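Local coordinates for protein coronin (Toxoplasma gondii, PDB 4OZU) that probably binds actin filaments, as members of the coronin family do, and is represented here by its WD40-repeat domain, at residues 9-15 with 294-298; 329-335 with 346-351. One frame throughout, in Å; residues are numbered along the deposited sequence.

Both contacts are largely buried and lie on the same side of the chain's centre, about 13 Å apart between centres. Contact 2 is made inside one sheet: it pairs the two strands of the hairpin 331-339 and 343-350. Contact 1 joins separate parts, the loop that leads into strand 16-25 and strand 291-298 of the neighbouring sheet. Strand 16-25 pairs with 343-350, so the loop of contact 1 runs into the sheet of contact 2. In contact 1 side chains bond to loop backbone, and its end at Val9, Leu11 and His298 is less buried. In contact 2 backbone bonds dominate, with a salt-bridge network beside them. Leu15 packs on the Ile332 side chain and on the backbone of Ile350, and Tyr294 meets Phe349 edge-to-face.

Contact 1 of 2, residues 9-15 with 294-298; sequences VPLIKNL and YYQYH
Gln296 meets the loop backbone at Pro10 and Ile12 with both ends of its amide. Its NE2 donates to Pro10 O at 2.8 Å, a bond in the carbonyl plane and close to the amide plane. Its OE1 accepts from Ile12 N at 2.9 Å, a nearly straight bond (167°) whose donor is tilted from the carbonyl plane. With CG anti to the backbone N (chi1 -168°), the extended Gln296 chain carries the amide out from the strand to these backbone groups. It crosses Ile12 at about a right angle. Ile12 CG1 packs on Gln296 NE2 at 3.7 Å. NE2 also bonds to Thr279 O, so two carbonyls hold the amide's nitrogen.

The His298 ring turns one face to the loop: Leu11 CA sits over it, 4.2 Å from the centroid, in a CH-pi contact. Leu11 CD1 reaches His298 CD2 at 3.7 Å, and Val9 O lies at the ring edge.

At the other end, Tyr294 OH donates to Leu15 O at 2.9 Å, from above the carbonyl plane. Leu15 CD2 packs on Tyr294 CE2 at 3.9 Å.

Gln296 and Tyr294 bond to two loop carbonyls and one N-H, so side chains replace strand pairing, consistent with a set path for the loop.

Contact 2 of 2, residues 329-335 with 346-351; sequences RAEIGRM and PISFIV
This contact is an antiparallel beta hairpin with a classic bulge. Ile332 and Gly333 both face Phe349. Ile332 N donates to Phe349 O at 2.9 Å, and Phe349 N donates to Gly333 O. Beyond the bulge, Met335 and Ile347 form a hydrogen-bonded pair through both N-H groups. At the other end Val351 N reaches Ala330 O at 3.2 Å. Near this bulge end of the pairing, Ile332 CG2 touches Val351 CG2 at 4.0 Å.

One face of the sheet carries Glu331, Arg334, Ser348 and Ile350. Arg334 grips Glu331 side-on: NE bonds to OE2 at 2.8 Å and NH2 to OE1 at 3.0 Å. The carboxylate carbon lies at the edge of the guanidinium, in its plane. Ser348 OG donates to Glu331 OE2 at 2.6 Å, from the opposite face of the carboxylate to NE and on its anti side. Arg329 NH2 forms a further salt bridge to OE2, while its NE pairs with Asp326. Asp326 N bonds to Glu331 OE1, and Trp20 NE1 to Ser348 OG. These partners fix the buried carboxylate and probably favour its charged form.

The other face carries Met335, Ile347 and Phe349. With CG anti to the carbonyl carbon (chi1 -57°), the Phe349 ring lies with its edge to Gly333 and Met335. Its CE2 meets Met335 CB at 3.8 Å.

Strand 16-25, from the start of the domain, pairs with 343-350 on its other side. Closing the last sheet with an N-terminal strand is typical of WD40 beta-propellers.

Contact 1 of 2, residues 9-15 with 294-298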
ATOM      1  N   VAL A   9     -15.164  12.334 -10.242  1.00 26.37           N
ATOM      2  CA  VAL A   9     -14.710  10.952 -10.315  1.00 25.33           C
ATOM      3  C   VAL A   9     -15.375  10.239 -11.501  1.00 25.68           C
ATOM      4  O   VAL A   9     -16.599  10.203 -11.590  1.00 29.08           O
ATOM      5  CB  VAL A   9     -15.019  10.186  -9.007  1.00 23.96           C
ATOM      6  CG1 VAL A   9     -14.606   8.724  -9.125  1.00 24.81           C
ATOM      7  CG2 VAL A   9     -14.306  10.841  -7.828  1.00 29.02           C
ATOM      8  N   PRO A  10     -14.572   9.674 -12.414  1.00 26.81           N
ATOM      9  CA  PRO A  10     -15.160   9.034 -13.596  1.00 27.00           C
ATOM     10  C   PRO A  10     -15.743   7.658 -13.319  1.00 31.14           C
ATOM     11  O   PRO A  10     -15.236   6.926 -12.466  1.00 27.35           O
ATOM     12  CB  PRO A  10     -13.972   8.914 -14.553  1.00 27.20           C
ATOM     13  CG  PRO A  10     -12.798   8.783 -13.659  1.00 30.39           C
ATOM     14  CD  PRO A  10     -13.099   9.617 -12.438  1.00 26.58           C
ATOM     15  N   LEU A  11     -16.806   7.320 -14.039  1.00 28.15           N
ATOM     16  CA  LEU A  11     -17.296   5.956 -14.076  1.00 27.28           C
ATOM     17  C   LEU A  11     -16.394   5.190 -15.022  1.00 34.25           C
ATOM     18  O   LEU A  11     -16.179   5.622 -16.156  1.00 31.27           O
ATOM     19  CB  LEU A  11     -18.750   5.894 -14.550  1.00 33.36           C
ATOM     20  CG  LEU A  11     -19.300   4.483 -14.769  1.00 36.17           C
ATOM     21  CD1 LEU A  11     -19.468   3.763 -13.441  1.00 41.91           C
ATOM     22  CD2 LEU A  11     -20.610   4.533 -15.532  1.00 43.46           C
ATOM     23  N   ILE A  12     -15.860   4.066 -14.558  1.00 28.54           N
ATOM     24  CA  ILE A  12     -14.939   3.278 -15.364  1.00 28.33           C
ATOM     25  C   ILE A  12     -15.483   1.873 -15.564  1.00 25.96           C
ATOM     26  O   ILE A  12     -15.387   1.029 -14.678  1.00 31.94           O
ATOM     27  CB  ILE A  12     -13.544   3.215 -14.726  1.00 26.60           C
ATOM     28  CG1 ILE A  12     -12.985   4.632 -14.570  1.00 26.25           C
ATOM     29  CG2 ILE A  12     -12.606   2.362 -15.584  1.00 28.81           C
ATOM     30  CD1 ILE A  12     -11.703   4.722 -13.772  1.00 27.42           C
ATOM     31  N   LYS A  13     -16.056   1.637 -16.743  1.00 27.31           N
ATOM     32  CA  LYS A  13     -16.603   0.335 -17.091  1.00 27.89           C
ATOM     33  C   LYS A  13     -15.578  -0.529 -17.809  1.00 32.23           C
ATOM     34  O   LYS A  13     -15.710  -1.750 -17.859  1.00 35.96           O
ATOM     35  CB  LYS A  13     -17.841   0.497 -17.974  1.00 32.60           C
ATOM     36  CG  LYS A  13     -19.094   0.919 -17.225  1.00 58.24           C
ATOM     37  CD  LYS A  13     -20.287   0.961 -18.163  1.00 64.63           C
ATOM     38  CE  LYS A  13     -21.598   1.073 -17.409  1.00 81.86           C
ATOM     39  NZ  LYS A  13     -22.764   1.018 -18.334  1.00 89.59           N
ATOM     40  N   ASN A  14     -14.560   0.120 -18.365  1.00 29.98           N
ATOM     41  CA  ASN A  14     -13.546  -0.551 -19.165  1.00 35.47           C
ATOM     42  C   ASN A  14     -12.162  -0.146 -18.705  1.00 30.03           C
ATOM     43  O   ASN A  14     -11.850   1.038 -18.619  1.00 28.85           O
ATOM     44  CB  ASN A  14     -13.715  -0.214 -20.646  1.00 43.89           C
ATOM     45  CG  ASN A  14     -15.122  -0.460 -21.141  1.00 65.01           C
ATOM     46  OD1 ASN A  14     -15.875   0.479 -21.400  1.00 51.93           O
ATOM     47  ND2 ASN A  14     -15.484  -1.728 -21.281  1.00 45.24           N
ATOM     48  N   LEU A  15     -11.338  -1.140 -18.408  1.00 27.46           N
ATOM     49  CA  LEU A  15      -9.969  -0.906 -17.987  1.00 27.95           C
ATOM     50  C   LEU A  15      -9.184  -2.157 -18.300  1.00 31.60           C
ATOM     51  O   LEU A  15      -9.497  -3.222 -17.777  1.00 29.36           O
ATOM     52  CB  LEU A  15      -9.902  -0.581 -16.498  1.00 22.91           C
ATOM     53  CG  LEU A  15      -8.566  -0.071 -15.972  1.00 24.42           C
ATOM     54  CD1 LEU A  15      -8.335   1.357 -16.413  1.00 27.89           C
ATOM     55  CD2 LEU A  15      -8.514  -0.180 -14.451  1.00 26.47           C
ATOM     56  N   TYR A 294      -9.764  -6.670 -10.739  1.00 24.24           N
ATOM     57  CA  TYR A 294     -10.087  -5.369 -10.202  1.00 22.69           C
ATOM     58  C   TYR A 294     -11.541  -4.985 -10.412  1.00 23.26           C
ATOM     59  O   TYR A 294     -12.238  -5.491 -11.301  1.00 26.29           O
ATOM     60  CB  TYR A 294      -9.168  -4.305 -10.799  1.00 25.80           C
ATOM     61  CG  TYR A 294      -8.819  -4.493 -12.250  1.00 23.10           C
ATOM     62  CD1 TYR A 294      -7.761  -5.312 -12.625  1.00 28.95           C
ATOM     63  CD2 TYR A 294      -9.521  -3.827 -13.253  1.00 21.35           C
ATOM     64  CE1 TYR A 294      -7.425  -5.477 -13.959  1.00 39.00           C
ATOM     65  CE2 TYR A 294      -9.189  -3.989 -14.583  1.00 27.54           C
ATOM     66  CZ  TYR A 294      -8.140  -4.812 -14.931  1.00 26.05           C
ATOM     67  OH  TYR A 294      -7.810  -4.970 -16.260  1.00 34.22           O
ATOM     68  N   TYR A 295     -11.962  -4.078  -9.540  1.00 21.91           N
ATOM     69  CA  TYR A 295     -13.330  -3.620  -9.399  1.00 26.22           C
ATOM     70  C   TYR A 295     -13.301  -2.105  -9.371  1.00 20.60           C
ATOM     71  O   TYR A 295     -12.251  -1.520  -9.092  1.00 24.09           O
ATOM     72  CB  TYR A 295     -13.950  -4.136  -8.096  1.00 21.44           C
ATOM     73  CG  TYR A 295     -13.895  -5.629  -7.911  1.00 24.44           C
ATOM     74  CD1 TYR A 295     -12.736  -6.259  -7.479  1.00 29.96           C
ATOM     75  CD2 TYR A 295     -15.011  -6.409  -8.154  1.00 26.31           C
ATOM     76  CE1 TYR A 295     -12.695  -7.635  -7.308  1.00 26.76           C
ATOM     77  CE2 TYR A 295     -14.982  -7.778  -7.989  1.00 27.04           C
ATOM     78  CZ  TYR A 295     -13.823  -8.386  -7.570  1.00 30.03           C
ATOM     79  OH  TYR A 295     -13.810  -9.750  -7.404  1.00 30.68           O
ATOM     80  N   GLN A 296     -14.435  -1.466  -9.632  1.00 24.80           N
ATOM     81  CA  GLN A 296     -14.567  -0.054  -9.294  1.00 21.65           C
ATOM     82  C   GLN A 296     -15.598   0.136  -8.208  1.00 21.76           C
ATOM     83  O   GLN A 296     -16.720  -0.346  -8.315  1.00 21.69           O
ATOM     84  CB  GLN A 296     -14.953   0.805 -10.494  1.00 25.86           C
ATOM     85  CG  GLN A 296     -14.791   2.284 -10.160  1.00 22.09           C
ATOM     86  CD  GLN A 296     -15.285   3.223 -11.232  1.00 23.07           C
ATOM     87  OE1 GLN A 296     -16.222   2.916 -11.971  1.00 22.57           O
ATOM     88  NE2 GLN A 296     -14.658   4.394 -11.315  1.00 23.64           N
ATOM     89  N   TYR A 297     -15.191   0.856  -7.169  1.00 21.41           N
ATOM     90  CA  TYR A 297     -16.092   1.319  -6.127  1.00 20.08           C
ATOM     91  C   TYR A 297     -16.564   2.700  -6.548  1.00 22.54           C
ATOM     92  O   TYR A 297     -15.784   3.649  -6.559  1.00 21.29           O
ATOM     93  CB  TYR A 297     -15.377   1.347  -4.781  1.00 19.49           C
ATOM     94  CG  TYR A 297     -16.240   1.621  -3.565  1.00 19.77           C
ATOM     95  CD1 TYR A 297     -17.458   0.985  -3.388  1.00 21.43           C
ATOM     96  CD2 TYR A 297     -15.792   2.469  -2.560  1.00 22.08           C
ATOM     97  CE1 TYR A 297     -18.230   1.226  -2.261  1.00 26.05           C
ATOM     98  CE2 TYR A 297     -16.551   2.714  -1.439  1.00 25.85           C
ATOM     99  CZ  TYR A 297     -17.762   2.088  -1.290  1.00 23.04           C
ATOM    100  OH  TYR A 297     -18.504   2.329  -0.162  1.00 28.28           O
ATOM    101  N   HIS A 298     -17.832   2.794  -6.930  1.00 28.55           N
ATOM    102  CA  HIS A 298     -18.377   4.014  -7.507  1.00 29.46           C
ATOM    103  C   HIS A 298     -19.820   4.176  -7.075  1.00 26.78           C
ATOM    104  O   HIS A 298     -20.606   3.234  -7.161  1.00 25.00           O
ATOM    105  CB  HIS A 298     -18.279   3.974  -9.034  1.00 29.72           C
ATOM    106  CG  HIS A 298     -18.654   5.260  -9.702  1.00 32.03           C
ATOM    107  ND1 HIS A 298     -17.772   6.311  -9.843  1.00 35.01           N
ATOM    108  CD2 HIS A 298     -19.814   5.664 -10.277  1.00 30.84           C
ATOM    109  CE1 HIS A 298     -18.373   7.307 -10.472  1.00 26.87           C
ATOM    110  NE2 HIS A 298     -19.609   6.939 -10.747  1.00 33.59           N
TER

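Contact 2 of 2, residues 329-335 with 346-351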
ATOM      1  N   ARG A 329      -1.263   8.367 -21.930  1.00 29.23           N
ATOM      2  CA  ARG A 329      -1.600   6.998 -22.317  1.00 27.87           C
ATOM      3  C   ARG A 329      -2.912   6.535 -21.697  1.00 27.57           C
ATOM      4  O   ARG A 329      -3.305   5.379 -21.855  1.00 28.48           O
ATOM      5  CB  ARG A 329      -0.470   6.046 -21.916  1.00 26.49           C
ATOM      6  CG  ARG A 329       0.801   6.251 -22.725  1.00 33.77           C
ATOM      7  CD  ARG A 329       1.706   5.038 -22.646  1.00 61.07           C
ATOM      8  NE  ARG A 329       2.132   4.773 -21.274  1.00 84.69           N
ATOM      9  CZ  ARG A 329       2.029   3.601 -20.649  1.00 74.81           C
ATOM     10  NH1 ARG A 329       1.511   2.535 -21.253  1.00 45.99           N
ATOM     11  NH2 ARG A 329       2.456   3.498 -19.399  1.00 49.20           N
ATOM     12  N   ALA A 330      -3.584   7.443 -20.993  1.00 23.90           N
ATOM     13  CA  ALA A 330      -4.806   7.122 -20.259  1.00 23.22           C
ATOM     14  C   ALA A 330      -4.519   6.023 -19.245  1.00 23.18           C
ATOM     15  O   ALA A 330      -5.387   5.206 -18.923  1.00 24.10           O
ATOM     16  CB  ALA A 330      -5.928   6.704 -21.204  1.00 25.74           C
ATOM     17  N   GLU A 331      -3.289   6.011 -18.741  1.00 28.23           N
ATOM     18  CA  GLU A 331      -2.915   5.112 -17.656  1.00 22.21           C
ATOM     19  C   GLU A 331      -3.453   5.662 -16.343  1.00 21.61           C
ATOM     20  O   GLU A 331      -3.146   6.798 -15.994  1.00 24.79           O
ATOM     21  CB  GLU A 331      -1.393   4.966 -17.579  1.00 20.67           C
ATOM     22  CG  GLU A 331      -0.912   4.008 -16.499  1.00 25.35           C
ATOM     23  CD  GLU A 331       0.599   3.988 -16.373  1.00 29.10           C
ATOM     24  OE1 GLU A 331       1.195   5.072 -16.157  1.00 25.05           O
ATOM     25  OE2 GLU A 331       1.190   2.890 -16.489  1.00 26.33           O
ATOM     26  N   ILE A 332      -4.236   4.873 -15.605  1.00 24.68           N
ATOM     27  CA  ILE A 332      -4.746   5.342 -14.315  1.00 23.99           C
ATOM     28  C   ILE A 332      -4.042   4.669 -13.135  1.00 22.99           C
ATOM     29  O   ILE A 332      -4.048   5.190 -12.020  1.00 23.00           O
ATOM     30  CB  ILE A 332      -6.272   5.141 -14.190  1.00 31.26           C
ATOM     31  CG1 ILE A 332      -6.646   3.664 -14.134  1.00 47.46           C
ATOM     32  CG2 ILE A 332      -6.993   5.840 -15.347  1.00 32.24           C
ATOM     33  CD1 ILE A 332      -8.076   3.439 -13.711  1.00 71.60           C
ATOM     34  N   GLY A 333      -3.438   3.514 -13.382  1.00 20.10           N
ATOM     35  CA  GLY A 333      -2.655   2.834 -12.366  1.00 21.82           C
ATOM     36  C   GLY A 333      -1.580   1.978 -12.996  1.00 23.49           C
ATOM     37  O   GLY A 333      -1.647   1.660 -14.193  1.00 22.07           O
ATOM     38  N   ARG A 334      -0.576   1.619 -12.204  1.00 23.75           N
ATOM     39  CA  ARG A 334       0.480   0.734 -12.686  1.00 20.80           C
ATOM     40  C   ARG A 334       0.992  -0.156 -11.570  1.00 19.55           C
ATOM     41  O   ARG A 334       1.374   0.318 -10.497  1.00 20.68           O
ATOM     42  CB  ARG A 334       1.638   1.537 -13.289  1.00 22.93           C
ATOM     43  CG  ARG A 334       2.624   0.675 -14.068  1.00 22.87           C
ATOM     44  CD  ARG A 334       3.894   1.442 -14.440  1.00 25.97           C
ATOM     45  NE  ARG A 334       3.609   2.755 -15.020  1.00 23.67           N
ATOM     46  CZ  ARG A 334       4.492   3.748 -15.089  1.00 24.90           C
ATOM     47  NH1 ARG A 334       5.730   3.582 -14.635  1.00 24.21           N
ATOM     48  NH2 ARG A 334       4.143   4.910 -15.619  1.00 25.86           N
ATOM     49  N   MET A 335       0.971  -1.456 -11.833  1.00 22.36           N
ATOM     50  CA  MET A 335       1.546  -2.434 -10.925  1.00 23.37           C
ATOM     51  C   MET A 335       2.971  -2.753 -11.347  1.00 21.41           C
ATOM     52  O   MET A 335       3.260  -2.867 -12.532  1.00 24.51           O
ATOM     53  CB  MET A 335       0.708  -3.710 -10.914  1.00 21.86           C
ATOM     54  CG  MET A 335       1.245  -4.814 -10.023  1.00 28.25           C
ATOM     55  SD  MET A 335       0.404  -6.383 -10.323  1.00 36.91           S
ATOM     56  CE  MET A 335      -1.261  -5.979  -9.817  1.00 93.50           C
ATOM     57  N   PRO A 346       6.387  -4.226 -15.309  1.00 23.68           N
ATOM     58  CA  PRO A 346       5.306  -3.253 -15.138  1.00 21.86           C
ATOM     59  C   PRO A 346       4.028  -3.666 -15.868  1.00 23.77           C
ATOM     60  O   PRO A 346       4.077  -4.213 -16.974  1.00 27.07           O
ATOM     61  CB  PRO A 346       5.885  -1.963 -15.732  1.00 25.11           C
ATOM     62  CG  PRO A 346       7.342  -2.222 -15.935  1.00 25.38           C
ATOM     63  CD  PRO A 346       7.497  -3.686 -16.109  1.00 25.44           C
ATOM     64  N   ILE A 347       2.892  -3.389 -15.236  1.00 25.84           N
ATOM     65  CA  ILE A 347       1.585  -3.618 -15.835  1.00 24.16           C
ATOM     66  C   ILE A 347       0.787  -2.329 -15.754  1.00 26.28           C
ATOM     67  O   ILE A 347       0.487  -1.857 -14.660  1.00 22.19           O
ATOM     68  CB  ILE A 347       0.785  -4.731 -15.117  1.00 26.32           C
ATOM     69  CG1 ILE A 347       1.640  -5.978 -14.859  1.00 33.50           C
ATOM     70  CG2 ILE A 347      -0.460  -5.077 -15.919  1.00 28.69           C
ATOM     71  CD1 ILE A 347       2.069  -6.710 -16.090  1.00 58.42           C
ATOM     72  N   SER A 348       0.445  -1.761 -16.903  1.00 26.05           N
ATOM     73  CA  SER A 348      -0.384  -0.562 -16.944  1.00 25.19           C
ATOM     74  C   SER A 348      -1.859  -0.945 -16.921  1.00 23.37           C
ATOM     75  O   SER A 348      -2.254  -1.953 -17.504  1.00 24.84           O
ATOM     76  CB  SER A 348      -0.086   0.271 -18.202  1.00 24.24           C
ATOM     77  OG  SER A 348       1.174   0.915 -18.120  1.00 26.16           O
ATOM     78  N   PHE A 349      -2.664  -0.134 -16.247  1.00 21.15           N
ATOM     79  CA  PHE A 349      -4.114  -0.256 -16.311  1.00 24.73           C
ATOM     80  C   PHE A 349      -4.649   0.988 -17.002  1.00 24.88           C
ATOM     81  O   PHE A 349      -4.529   2.109 -16.494  1.00 25.70           O
ATOM     82  CB  PHE A 349      -4.696  -0.456 -14.916  1.00 22.87           C
ATOM     83  CG  PHE A 349      -4.122  -1.655 -14.223  1.00 24.67           C
ATOM     84  CD1 PHE A 349      -4.652  -2.915 -14.442  1.00 28.03           C
ATOM     85  CD2 PHE A 349      -3.012  -1.533 -13.408  1.00 25.53           C
ATOM     86  CE1 PHE A 349      -4.106  -4.030 -13.828  1.00 29.79           C
ATOM     87  CE2 PHE A 349      -2.462  -2.643 -12.790  1.00 28.13           C
ATOM     88  CZ  PHE A 349      -3.009  -3.890 -13.005  1.00 23.71           C
ATOM     89  N   ILE A 350      -5.214   0.754 -18.179  1.00 24.34           N
ATOM     90  CA  ILE A 350      -5.514   1.796 -19.152  1.00 24.51           C
ATOM     91  C   ILE A 350      -6.985   1.798 -19.513  1.00 23.19           C
ATOM     92  O   ILE A 350      -7.571   0.749 -19.768  1.00 26.34           O
ATOM     93  CB  ILE A 350      -4.668   1.595 -20.430  1.00 27.23           C
ATOM     94  CG1 ILE A 350      -3.190   1.804 -20.109  1.00 25.91           C
ATOM     95  CG2 ILE A 350      -5.082   2.561 -21.522  1.00 27.80           C
ATOM     96  CD1 ILE A 350      -2.258   1.187 -21.099  1.00 28.10           C
ATOM     97  N   VAL A 351      -7.589   2.978 -19.523  1.00 29.96           N
ATOM     98  CA  VAL A 351      -8.944   3.127 -20.041  1.00 29.90           C
ATOM     99  C   VAL A 351      -8.888   3.218 -21.558  1.00 31.00           C
ATOM    100  O   VAL A 351      -8.233   4.112 -22.090  1.00 30.60           O
ATOM    101  CB  VAL A 351      -9.634   4.379 -19.482  1.00 28.04           C
ATOM    102  CG1 VAL A 351     -11.044   4.514 -20.050  1.00 31.37           C
ATOM    103  CG2 VAL A 351      -9.663   4.334 -17.962  1.00 28.87           C
TER